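Local atomic coordinates of TubZ (Clostridium botulinum C phage, PDB entry 4XCQ), a protein that belongs to the tubulin/FtsZ family and binds guanosine-5'-diphosphate at one end of the parallel strands of its Rossmann-like domain. Residues Ala96-Gly101 against Phe123-Val128; Phe9-Gln14 against Ala32-Thr37; Ile161-Asn166 against Ile236-Thr241. All coordinates share one frame; numbering follows the deposited sequence.

Interaction 1: Ala96-Gly101 against Phe123-Val128; sequences ATMAGG and FGFVGV. With GDP (guanosine-5'-diphosphate), chain B.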
loop_
_atom_site.group_PDB
_atom_site.type_symbol
_atom_site.label_atom_id
_atom_site.label_comp_id
_atom_site.label_asym_id
_atom_site.label_seq_id
_atom_site.Cartn_x
_atom_site.Cartn_y
_atom_site.Cartn_z
ATOM N N ALA A 96 -2.820 -5.288 -2.952
ATOM C CA ALA A 96 -3.440 -6.569 -2.666
ATOM C C ALA A 96 -3.733 -6.757 -1.181
ATOM O O ALA A 96 -2.949 -6.346 -0.319
ATOM C CB ALA A 96 -2.553 -7.696 -3.169
ATOM N N THR A 97 -4.874 -7.372 -0.897
ATOM C CA THR A 97 -5.154 -7.878 0.435
ATOM C C THR A 97 -4.327 -9.141 0.640
ATOM O O THR A 97 -3.989 -9.838 -0.317
ATOM C CB THR A 97 -6.645 -8.171 0.634
ATOM O OG1 THR A 97 -7.089 -9.110 -0.356
ATOM C CG2 THR A 97 -7.459 -6.881 0.519
ATOM N N MET A 98 -3.987 -9.436 1.886
ATOM C CA MET A 98 -3.004 -10.472 2.143
ATOM C C MET A 98 -3.645 -11.765 2.657
ATOM O O MET A 98 -3.038 -12.835 2.595
ATOM C CB MET A 98 -1.947 -9.935 3.119
ATOM C CG MET A 98 -1.221 -8.700 2.572
ATOM S SD MET A 98 -0.190 -7.791 3.748
ATOM C CE MET A 98 1.111 -8.984 4.034
ATOM N N ALA A 99 -4.883 -11.669 3.129
ATOM C CA ALA A 99 -5.599 -12.844 3.627
ATOM C C ALA A 99 -6.386 -13.555 2.522
ATOM O O ALA A 99 -6.924 -14.641 2.740
ATOM C CB ALA A 99 -6.531 -12.450 4.763
ATOM N N GLY A 100 -6.451 -12.946 1.343
ATOM C CA GLY A 100 -7.195 -13.509 0.230
ATOM C C GLY A 100 -6.476 -14.636 -0.492
ATOM O O GLY A 100 -5.471 -15.156 -0.007
ATOM N N GLY A 101 -6.995 -15.020 -1.655
ATOM C CA GLY A 101 -6.401 -16.091 -2.435
ATOM C C GLY A 101 -5.578 -15.598 -3.614
ATOM O O GLY A 101 -4.431 -16.005 -3.806
ATOM N N PHE A 123 9.107 -0.046 -7.785
ATOM C CA PHE A 123 7.976 -0.889 -7.429
ATOM C C PHE A 123 7.482 -0.642 -6.011
ATOM O O PHE A 123 8.267 -0.574 -5.066
ATOM C CB PHE A 123 8.335 -2.367 -7.611
ATOM C CG PHE A 123 8.554 -2.760 -9.043
ATOM C CD1 PHE A 123 7.489 -3.151 -9.837
ATOM C CD2 PHE A 123 9.821 -2.727 -9.600
ATOM C CE1 PHE A 123 7.686 -3.505 -11.160
ATOM C CE2 PHE A 123 10.024 -3.084 -10.922
ATOM C CZ PHE A 123 8.953 -3.475 -11.702
ATOM N N GLY A 124 6.167 -0.510 -5.876
ATOM C CA GLY A 124 5.548 -0.365 -4.575
ATOM C C GLY A 124 4.619 -1.524 -4.259
ATOM O O GLY A 124 4.083 -2.175 -5.153
ATOM N N PHE A 125 4.440 -1.794 -2.974
ATOM C CA PHE A 125 3.458 -2.776 -2.550
ATOM C C PHE A 125 2.534 -2.193 -1.488
ATOM O O PHE A 125 2.989 -1.766 -0.424
ATOM C CB PHE A 125 4.137 -4.038 -2.016
ATOM C CG PHE A 125 3.172 -5.040 -1.442
ATOM C CD1 PHE A 125 2.264 -5.695 -2.264
ATOM C CD2 PHE A 125 3.172 -5.326 -0.084
ATOM C CE1 PHE A 125 1.365 -6.620 -1.741
ATOM C CE2 PHE A 125 2.275 -6.249 0.453
ATOM C CZ PHE A 125 1.372 -6.897 -0.380
ATOM N N VAL A 126 1.241 -2.155 -1.795
ATOM C CA VAL A 126 0.231 -1.811 -0.803
ATOM C C VAL A 126 -0.469 -3.092 -0.360
ATOM O O VAL A 126 -1.184 -3.722 -1.142
ATOM C CB VAL A 126 -0.806 -0.806 -1.348
ATOM C CG1 VAL A 126 -1.894 -0.551 -0.318
ATOM C CG2 VAL A 126 -0.133 0.498 -1.740
ATOM N N GLY A 127 -0.241 -3.483 0.890
ATOM C CA GLY A 127 -0.802 -4.706 1.427
ATOM C C GLY A 127 -1.754 -4.460 2.581
ATOM O O GLY A 127 -1.625 -3.475 3.311
ATOM N N VAL A 128 -2.718 -5.358 2.748
ATOM C CA VAL A 128 -3.710 -5.199 3.801
ATOM C C VAL A 128 -3.715 -6.397 4.745
ATOM O O VAL A 128 -4.004 -7.526 4.339
ATOM C CB VAL A 128 -5.126 -5.005 3.220
ATOM C CG1 VAL A 128 -6.088 -4.611 4.319
ATOM C CG2 VAL A 128 -5.116 -3.955 2.124
HETATM P PB GDP B . -8.733 -12.160 -3.051
HETATM O O1B GDP B . -7.428 -11.395 -2.983
HETATM O O2B GDP B . -8.450 -13.618 -3.346
HETATM O O3B GDP B . -9.624 -11.587 -4.130
HETATM O O3A GDP B . -9.474 -12.074 -1.636
HETATM P PA GDP B . -9.940 -10.686 -0.981
HETATM O O1A GDP B . -11.442 -10.565 -0.917
HETATM O O2A GDP B . -9.321 -9.490 -1.671
HETATM O "O5'" GDP B . -9.303 -10.890 0.476
HETATM C "C5'" GDP B . -10.097 -11.269 1.589
HETATM C "C4'" GDP B . -9.355 -10.752 2.805
HETATM O "O4'" GDP B . -8.855 -9.455 2.473
HETATM C "C3'" GDP B . -10.296 -10.598 3.979
HETATM O "O3'" GDP B . -9.860 -11.485 5.007
HETATM C "C2'" GDP B . -10.167 -9.153 4.421
HETATM O "O2'" GDP B . -9.372 -9.103 5.609
HETATM C "C1'" GDP B . -9.403 -8.442 3.318
HETATM N N9 GDP B . -10.245 -7.579 2.446
HETATM C C8 GDP B . -11.075 -8.033 1.484
HETATM N N7 GDP B . -11.689 -7.017 0.831
HETATM C C5 GDP B . -11.235 -5.870 1.370
HETATM C C6 GDP B . -11.474 -4.426 1.144
HETATM O O6 GDP B . -12.274 -4.047 0.258
HETATM N N1 GDP B . -10.814 -3.548 1.912
HETATM C C2 GDP B . -9.951 -3.940 2.871
HETATM N N2 GDP B . -9.325 -2.985 3.604
HETATM N N3 GDP B . -9.685 -5.248 3.132
HETATM C C4 GDP B . -10.281 -6.241 2.429
HETATM O O HOH W 1 -6.132 -9.297 4.365
#
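Ala-96 and Met-98 hydrogen-bond to strand 122-129 through their backbones in parallel register. Ala-96 N meets Val-126 O at 2.9 Å, nearly straight (170°), while Met-98 N reaches Val-128 O at 3.1 Å less directly. Between them Ala-96 O takes only a weak bond from Val-128 N, supplemented by a CA-H...O contact from Gly-127 CA at 3.2 Å.

The apolar contacts gather where Gly-127 lacks a side chain. Ala-96 CB lies 4.3 Å from Phe-125 CE1, and Met-98 CG meets that ring's edge. Met-98 CG lies anti to the carbonyl carbon (chi1 -59°) and the chain extends (chi2 169°), bringing SD to the backbone at Gly-127 and Val-128; helix 136-152 packs against it. The two strands and intervening helix 102-117 form a beta-alpha-beta unit of the Rossmann-like domain, whose strand-to-helix turn runs past the ribose and diphosphate of GDP through Ala-99 to Gly-101.

Strand end and turn hold GDP. Thr-97 OG1 lies 2.6 Å from GDP O2A with O5' also near, two acceptors for one proton, and its CG2 packs against one face of the guanine, at N9 and C4. Gly-101 N donates to GDP O2B at 2.6 Å. A water accepts from Ala-99 N and donates to Val-128 O.

Interaction 2: Phe9-Gln14 against Ala32-Thr37; sequences FAPIGQ and ALFINT. With GDP (guanosine-5'-diphosphate), chain B.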
loop_
_atom_site.group_PDB
_atom_site.type_symbol
_atom_site.label_atom_id
_atom_site.label_comp_id
_atom_site.label_asym_id
_atom_site.label_seq_id
_atom_site.Cartn_x
_atom_site.Cartn_y
_atom_site.Cartn_z
ATOM N N PHE A 9 -1.113 1.585 -11.000
ATOM C CA PHE A 9 -1.468 0.593 -9.997
ATOM C C PHE A 9 -1.708 -0.758 -10.645
ATOM O O PHE A 9 -2.257 -0.845 -11.748
ATOM C CB PHE A 9 -2.714 1.022 -9.218
ATOM C CG PHE A 9 -2.475 2.171 -8.287
ATOM C CD1 PHE A 9 -1.991 1.950 -7.006
ATOM C CD2 PHE A 9 -2.718 3.475 -8.695
ATOM C CE1 PHE A 9 -1.762 3.008 -6.146
ATOM C CE2 PHE A 9 -2.487 4.537 -7.842
ATOM C CZ PHE A 9 -2.008 4.304 -6.565
ATOM N N ALA A 10 -1.286 -1.811 -9.955
ATOM C CA ALA A 10 -1.648 -3.172 -10.337
ATOM C C ALA A 10 -2.409 -3.848 -9.195
ATOM O O ALA A 10 -1.839 -4.629 -8.430
ATOM C CB ALA A 10 -0.416 -3.968 -10.706
ATOM N N PRO A 11 -3.700 -3.521 -9.055
ATOM C CA PRO A 11 -4.530 -4.227 -8.073
ATOM C C PRO A 11 -4.744 -5.693 -8.449
ATOM O O PRO A 11 -5.124 -6.010 -9.584
ATOM C CB PRO A 11 -5.852 -3.450 -8.105
ATOM C CG PRO A 11 -5.867 -2.783 -9.435
ATOM C CD PRO A 11 -4.440 -2.439 -9.724
ATOM N N ILE A 12 -4.480 -6.578 -7.496
ATOM C CA ILE A 12 -4.673 -8.007 -7.700
ATOM C C ILE A 12 -5.660 -8.552 -6.667
ATOM O O ILE A 12 -5.435 -8.445 -5.460
ATOM C CB ILE A 12 -3.331 -8.770 -7.617
ATOM C CG1 ILE A 12 -2.310 -8.166 -8.592
ATOM C CG2 ILE A 12 -3.531 -10.251 -7.886
ATOM C CD1 ILE A 12 -0.960 -8.872 -8.597
ATOM N N GLY A 13 -6.766 -9.116 -7.145
ATOM C CA GLY A 13 -7.791 -9.640 -6.256
ATOM C C GLY A 13 -8.888 -8.642 -5.943
ATOM O O GLY A 13 -8.781 -7.460 -6.276
ATOM N N GLN A 14 -9.944 -9.123 -5.288
ATOM C CA GLN A 14 -11.133 -8.317 -5.028
ATOM C C GLN A 14 -10.842 -7.111 -4.136
ATOM O O GLN A 14 -11.215 -5.987 -4.464
ATOM C CB GLN A 14 -12.233 -9.181 -4.400
ATOM C CG GLN A 14 -13.512 -8.421 -4.078
ATOM C CD GLN A 14 -14.647 -9.325 -3.606
ATOM O OE1 GLN A 14 -14.468 -10.528 -3.418
ATOM N NE2 GLN A 14 -15.820 -8.741 -3.410
ATOM N N ALA A 32 -4.229 2.356 -13.980
ATOM C CA ALA A 32 -4.415 1.081 -13.294
ATOM C C ALA A 32 -4.734 -0.056 -14.252
ATOM O O ALA A 32 -5.490 0.110 -15.207
ATOM C CB ALA A 32 -5.517 1.200 -12.243
ATOM N N LEU A 33 -4.131 -1.210 -13.996
ATOM C CA LEU A 33 -4.550 -2.448 -14.631
ATOM C C LEU A 33 -5.103 -3.369 -13.549
ATOM O O LEU A 33 -4.368 -3.811 -12.662
ATOM C CB LEU A 33 -3.393 -3.117 -15.372
ATOM C CG LEU A 33 -3.769 -4.427 -16.071
ATOM C CD1 LEU A 33 -4.822 -4.182 -17.147
ATOM C CD2 LEU A 33 -2.550 -5.106 -16.668
ATOM N N PHE A 34 -6.403 -3.633 -13.609
ATOM C CA PHE A 34 -7.054 -4.487 -12.620
ATOM C C PHE A 34 -6.903 -5.966 -12.967
ATOM O O PHE A 34 -7.414 -6.440 -13.986
ATOM C CB PHE A 34 -8.531 -4.120 -12.491
ATOM C CG PHE A 34 -8.771 -2.805 -11.800
ATOM C CD1 PHE A 34 -9.132 -2.763 -10.465
ATOM C CD2 PHE A 34 -8.624 -1.611 -12.486
ATOM C CE1 PHE A 34 -9.350 -1.556 -9.830
ATOM C CE2 PHE A 34 -8.844 -0.402 -11.855
ATOM C CZ PHE A 34 -9.206 -0.375 -10.526
ATOM N N ILE A 35 -6.188 -6.685 -12.107
ATOM C CA ILE A 35 -5.908 -8.096 -12.311
ATOM C C ILE A 35 -6.723 -8.938 -11.342
ATOM O O ILE A 35 -6.745 -8.657 -10.142
ATOM C CB ILE A 35 -4.412 -8.400 -12.116
ATOM C CG1 ILE A 35 -3.559 -7.422 -12.932
ATOM C CG2 ILE A 35 -4.105 -9.851 -12.468
ATOM C CD1 ILE A 35 -2.110 -7.347 -12.488
ATOM N N ASN A 36 -7.391 -9.966 -11.859
ATOM C CA ASN A 36 -8.190 -10.849 -11.015
ATOM C C ASN A 36 -8.538 -12.172 -11.692
ATOM O O ASN A 36 -8.715 -12.242 -12.909
ATOM C CB ASN A 36 -9.479 -10.145 -10.587
ATOM C CG ASN A 36 -10.001 -10.646 -9.253
ATOM O OD1 ASN A 36 -9.763 -11.791 -8.870
ATOM N ND2 ASN A 36 -10.721 -9.786 -8.539
ATOM N N THR A 37 -8.635 -13.226 -10.892
ATOM C CA THR A 37 -9.103 -14.505 -11.390
ATOM C C THR A 37 -10.618 -14.464 -11.578
ATOM O O THR A 37 -11.175 -15.216 -12.367
ATOM C CB THR A 37 -8.733 -15.650 -10.439
ATOM O OG1 THR A 37 -9.368 -15.440 -9.174
ATOM C CG2 THR A 37 -7.229 -15.716 -10.246
HETATM P PB GDP B . -8.733 -12.160 -3.051
HETATM O O1B GDP B . -7.428 -11.395 -2.983
HETATM O O2B GDP B . -8.450 -13.618 -3.346
HETATM O O3B GDP B . -9.624 -11.587 -4.130
HETATM O O3A GDP B . -9.474 -12.074 -1.636
HETATM P PA GDP B . -9.940 -10.686 -0.981
HETATM O O1A GDP B . -11.442 -10.565 -0.917
HETATM O O2A GDP B . -9.321 -9.490 -1.671
HETATM O "O5'" GDP B . -9.303 -10.890 0.476
HETATM C "C5'" GDP B . -10.097 -11.269 1.589
HETATM C "C4'" GDP B . -9.355 -10.752 2.805
HETATM O "O4'" GDP B . -8.855 -9.455 2.473
HETATM C "C3'" GDP B . -10.296 -10.598 3.979
HETATM O "O3'" GDP B . -9.860 -11.485 5.007
HETATM C "C2'" GDP B . -10.167 -9.153 4.421
HETATM O "O2'" GDP B . -9.372 -9.103 5.609
HETATM C "C1'" GDP B . -9.403 -8.442 3.318
HETATM N N9 GDP B . -10.245 -7.579 2.446
HETATM C C8 GDP B . -11.075 -8.033 1.484
HETATM N N7 GDP B . -11.689 -7.017 0.831
HETATM C C5 GDP B . -11.235 -5.870 1.370
HETATM C C6 GDP B . -11.474 -4.426 1.144
HETATM O O6 GDP B . -12.274 -4.047 0.258
HETATM N N1 GDP B . -10.814 -3.548 1.912
HETATM C C2 GDP B . -9.951 -3.940 2.871
HETATM N N2 GDP B . -9.325 -2.985 3.604
HETATM N N3 GDP B . -9.685 -5.248 3.132
HETATM C C4 GDP B . -10.281 -6.241 2.429
HETATM O O HOH W 2 -8.263 -6.332 -8.986
#
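In the beta-alpha-beta unit of strand 7-11, helix 14-26 and strand 31-36, Phe-9 and Pro-11 offer their carbonyls to the neighbouring parallel strand. Leu-33 N binds Phe-9 O at 2.9 Å and Ile-35 N binds Pro-11 O at 2.8 Å; Gly-13 N then donates back to Ile-35 O at 3.0 Å, in the carbonyl plane. Pro-11 has no N-H, and Leu-33 O faces its CD at 3.2 Å instead. The proline ring also supplies a CH-pi contact, its CG standing over one face of the Phe-34 ring, 3.8 Å from the centroid and 25° off the normal. Val-20 of helix 14-26 touches both residues.

This is the nucleotide-binding end of the Rossmann-like fold, where the strand passes into a helix at Gly-13, its N-cap residue. With phi near 93° and GDP O1B close by, Gly-13 sits where a side chain could not fit, and Gln-14 N donates to GDP O3B at 2.7 Å.

On the other side of the sheet from Pro-11, Ile-12 and Ile-35 run abreast, Ile-12 CG1 4.0 Å from Ile-35 CD1. Asn-36, its CG swung anti to the backbone N (chi1 -152°), lays ND2 against the Gly-13 carbonyl carbon. Its OD1 accepts from Ser-38 N, and its ND2 bonds weakly to Asp-41.

Interaction 3: Ile161-Asn166 against Ile236-Thr241; sequences IYLLDN and IFAEYT. With GDP (guanosine-5'-diphosphate), chain B.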
loop_
_atom_site.group_PDB
_atom_site.type_symbol
_atom_site.label_atom_id
_atom_site.label_comp_id
_atom_site.label_asym_id
_atom_site.label_seq_id
_atom_site.Cartn_x
_atom_site.Cartn_y
_atom_site.Cartn_z
ATOM N N ILE A 161 6.785 0.093 0.603
ATOM C CA ILE A 161 5.751 -0.689 1.267
ATOM C C ILE A 161 4.739 0.177 2.015
ATOM O O ILE A 161 5.088 0.898 2.947
ATOM C CB ILE A 161 6.356 -1.692 2.260
ATOM C CG1 ILE A 161 7.271 -2.682 1.536
ATOM C CG2 ILE A 161 5.256 -2.441 2.985
ATOM C CD1 ILE A 161 7.978 -3.655 2.471
ATOM N N TYR A 162 3.483 0.093 1.590
ATOM C CA TYR A 162 2.372 0.717 2.300
ATOM C C TYR A 162 1.568 -0.369 3.009
ATOM O O TYR A 162 0.787 -1.095 2.381
ATOM C CB TYR A 162 1.494 1.514 1.334
ATOM C CG TYR A 162 2.241 2.631 0.644
ATOM C CD1 TYR A 162 2.212 3.924 1.145
ATOM C CD2 TYR A 162 2.995 2.387 -0.500
ATOM C CE1 TYR A 162 2.907 4.948 0.522
ATOM C CE2 TYR A 162 3.691 3.402 -1.131
ATOM C CZ TYR A 162 3.644 4.682 -0.614
ATOM O OH TYR A 162 4.333 5.698 -1.236
ATOM N N LEU A 163 1.777 -0.495 4.316
ATOM C CA LEU A 163 1.208 -1.610 5.066
ATOM C C LEU A 163 -0.025 -1.191 5.863
ATOM O O LEU A 163 0.068 -0.406 6.810
ATOM C CB LEU A 163 2.259 -2.220 6.002
ATOM C CG LEU A 163 1.927 -3.612 6.561
ATOM C CD1 LEU A 163 1.668 -4.621 5.439
ATOM C CD2 LEU A 163 3.023 -4.113 7.503
ATOM N N LEU A 164 -1.177 -1.732 5.474
ATOM C CA LEU A 164 -2.456 -1.355 6.068
ATOM C C LEU A 164 -2.996 -2.434 7.000
ATOM O O LEU A 164 -2.766 -3.628 6.786
ATOM C CB LEU A 164 -3.481 -1.057 4.973
ATOM C CG LEU A 164 -3.115 0.009 3.939
ATOM C CD1 LEU A 164 -4.188 0.082 2.848
ATOM C CD2 LEU A 164 -2.916 1.366 4.604
ATOM N N ASP A 165 -3.730 -2.005 8.025
ATOM C CA ASP A 165 -4.237 -2.914 9.052
ATOM C C ASP A 165 -5.754 -2.816 9.216
ATOM O O ASP A 165 -6.269 -1.824 9.746
ATOM C CB ASP A 165 -3.552 -2.626 10.392
ATOM C CG ASP A 165 -3.795 -3.716 11.428
ATOM O OD1 ASP A 165 -4.596 -4.642 11.168
ATOM O OD2 ASP A 165 -3.190 -3.630 12.518
ATOM N N ASN A 166 -6.459 -3.864 8.791
ATOM C CA ASN A 166 -7.914 -3.920 8.903
ATOM C C ASN A 166 -8.409 -3.955 10.347
ATOM O O ASN A 166 -9.603 -3.807 10.602
ATOM C CB ASN A 166 -8.453 -5.137 8.140
ATOM C CG ASN A 166 -8.664 -4.847 6.672
ATOM O OD1 ASN A 166 -8.424 -3.726 6.210
ATOM N ND2 ASN A 166 -9.094 -5.855 5.922
ATOM N N ILE A 236 -4.542 4.042 9.929
ATOM C CA ILE A 236 -4.912 2.821 9.235
ATOM C C ILE A 236 -3.675 1.972 8.925
ATOM O O ILE A 236 -3.790 0.771 8.671
ATOM C CB ILE A 236 -5.664 3.116 7.928
ATOM C CG1 ILE A 236 -4.771 3.911 6.975
ATOM C CG2 ILE A 236 -6.957 3.865 8.215
ATOM C CD1 ILE A 236 -5.390 4.159 5.630
ATOM N N PHE A 237 -2.495 2.591 8.950
ATOM C CA PHE A 237 -1.259 1.875 8.648
ATOM C C PHE A 237 -0.862 0.968 9.797
ATOM O O PHE A 237 -1.192 1.242 10.949
ATOM C CB PHE A 237 -0.122 2.853 8.323
ATOM C CG PHE A 237 -0.269 3.515 6.979
ATOM C CD1 PHE A 237 0.274 2.932 5.847
ATOM C CD2 PHE A 237 -0.968 4.709 6.844
ATOM C CE1 PHE A 237 0.128 3.526 4.604
ATOM C CE2 PHE A 237 -1.117 5.310 5.605
ATOM C CZ PHE A 237 -0.566 4.718 4.483
ATOM N N ALA A 238 -0.174 -0.126 9.482
ATOM C CA ALA A 238 0.302 -1.042 10.516
ATOM C C ALA A 238 1.329 -0.344 11.405
ATOM O O ALA A 238 2.193 0.387 10.918
ATOM C CB ALA A 238 0.896 -2.303 9.896
ATOM N N GLU A 239 1.229 -0.582 12.710
ATOM C CA GLU A 239 2.074 0.099 13.681
ATOM C C GLU A 239 3.560 -0.214 13.490
ATOM O O GLU A 239 3.939 -1.361 13.256
ATOM C CB GLU A 239 1.637 -0.271 15.101
ATOM C CG GLU A 239 2.528 0.285 16.203
ATOM C CD GLU A 239 1.970 0.024 17.586
ATOM O OE1 GLU A 239 2.759 -0.283 18.504
ATOM O OE2 GLU A 239 0.737 0.136 17.756
ATOM N N TYR A 240 4.399 0.813 13.580
ATOM C CA TYR A 240 5.841 0.599 13.574
ATOM C C TYR A 240 6.430 0.905 14.944
ATOM O O TYR A 240 5.945 1.783 15.662
ATOM C CB TYR A 240 6.524 1.439 12.489
ATOM C CG TYR A 240 6.267 2.930 12.547
ATOM C CD1 TYR A 240 7.153 3.789 13.192
ATOM C CD2 TYR A 240 5.149 3.484 11.931
ATOM C CE1 TYR A 240 6.926 5.150 13.232
ATOM C CE2 TYR A 240 4.911 4.842 11.969
ATOM C CZ TYR A 240 5.803 5.672 12.619
ATOM O OH TYR A 240 5.563 7.028 12.653
ATOM N N THR A 241 7.474 0.162 15.298
ATOM C CA THR A 241 8.072 0.245 16.623
ATOM C C THR A 241 9.388 1.021 16.615
ATOM O O THR A 241 9.875 1.431 17.666
ATOM C CB THR A 241 8.325 -1.160 17.206
ATOM O OG1 THR A 241 9.154 -1.910 16.308
ATOM C CG2 THR A 241 7.007 -1.902 17.398
HETATM P PB GDP B . -8.733 -12.160 -3.051
HETATM O O1B GDP B . -7.428 -11.395 -2.983
HETATM O O2B GDP B . -8.450 -13.618 -3.346
HETATM O O3B GDP B . -9.624 -11.587 -4.130
HETATM O O3A GDP B . -9.474 -12.074 -1.636
HETATM P PA GDP B . -9.940 -10.686 -0.981
HETATM O O1A GDP B . -11.442 -10.565 -0.917
HETATM O O2A GDP B . -9.321 -9.490 -1.671
HETATM O "O5'" GDP B . -9.303 -10.890 0.476
HETATM C "C5'" GDP B . -10.097 -11.269 1.589
HETATM C "C4'" GDP B . -9.355 -10.752 2.805
HETATM O "O4'" GDP B . -8.855 -9.455 2.473
HETATM C "C3'" GDP B . -10.296 -10.598 3.979
HETATM O "O3'" GDP B . -9.860 -11.485 5.007
HETATM C "C2'" GDP B . -10.167 -9.153 4.421
HETATM O "O2'" GDP B . -9.372 -9.103 5.609
HETATM C "C1'" GDP B . -9.403 -8.442 3.318
HETATM N N9 GDP B . -10.245 -7.579 2.446
HETATM C C8 GDP B . -11.075 -8.033 1.484
HETATM N N7 GDP B . -11.689 -7.017 0.831
HETATM C C5 GDP B . -11.235 -5.870 1.370
HETATM C C6 GDP B . -11.474 -4.426 1.144
HETATM O O6 GDP B . -12.274 -4.047 0.258
HETATM N N1 GDP B . -10.814 -3.548 1.912
HETATM C C2 GDP B . -9.951 -3.940 2.871
HETATM N N2 GDP B . -9.325 -2.985 3.604
HETATM N N3 GDP B . -9.685 -5.248 3.132
HETATM C C4 GDP B . -10.281 -6.241 2.429
HETATM O O HOH W 3 -1.287 -2.405 13.582
#
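Leu-164 and Phe-237 cross obliquely, the leucine CD2 poised over one face of the phenylalanine ring, 3.9 Å from its centroid and 18° off the normal. Leu-164 CD2 also meets Ile-236 CD1 at 3.9 Å, about at right angles to its approach to the ring. Phe-237 stands beside Tyr-162 with its ring turned in the same direction, CE1 at the tyrosine ring edge, near its plane. A chi1 of -73° sets CG of Phe-237 opposite its carbonyl carbon and turns the ring along the strand toward Tyr-162 and Leu-164. On the opposite face of the strand, Ala-238 points its CB at Leu-163, 3.7 Å from CD2.

Two backbone bonds fix this registration: Ala-238 N to Leu-163 O at 2.7 Å, the donor tilted 32° from the carbonyl plane, and Asp-165 N to Ile-236 O at 2.9 Å. Asp-165 OD1 accepts from Asn-167 ND2, and a water links OD2 to Glu-239 N. Asn-166 turns to GDP, OD1 accepting from N2 at 2.9 Å and ND2 donating to N3 and the ribose O2'. The 236-241 loop, from the TubZ C-terminal family region, packs along a strand of the nucleotide-binding region, consistent with the two-domain fold of the tubulin/FtsZ family.

How the interactions relate
All three contacts are buried, two between strands of one sheet and one between a strand and a loop, and each has a segment that reaches GDP. Interactions 1 and 2 each close a beta-alpha-beta unit, and their strands 91-97 and 7-11 are neighbours, so Ala-96 CB packs on Ile-12 O. Interaction 1 is the most central; its strand 122-129 is also paired with the strand of interaction 3, probably through Phe-125 O to Tyr-162 N. Interactions 2 and 3 do not touch. Interactions 1 and 2 meet the diphosphate with backbone N-H groups, joined in 1 by the Thr-97 hydroxyl, whereas 3 offers a side-chain amide to base and ribose and, alone of the three, joins the nucleotide-binding and C-terminal family regions.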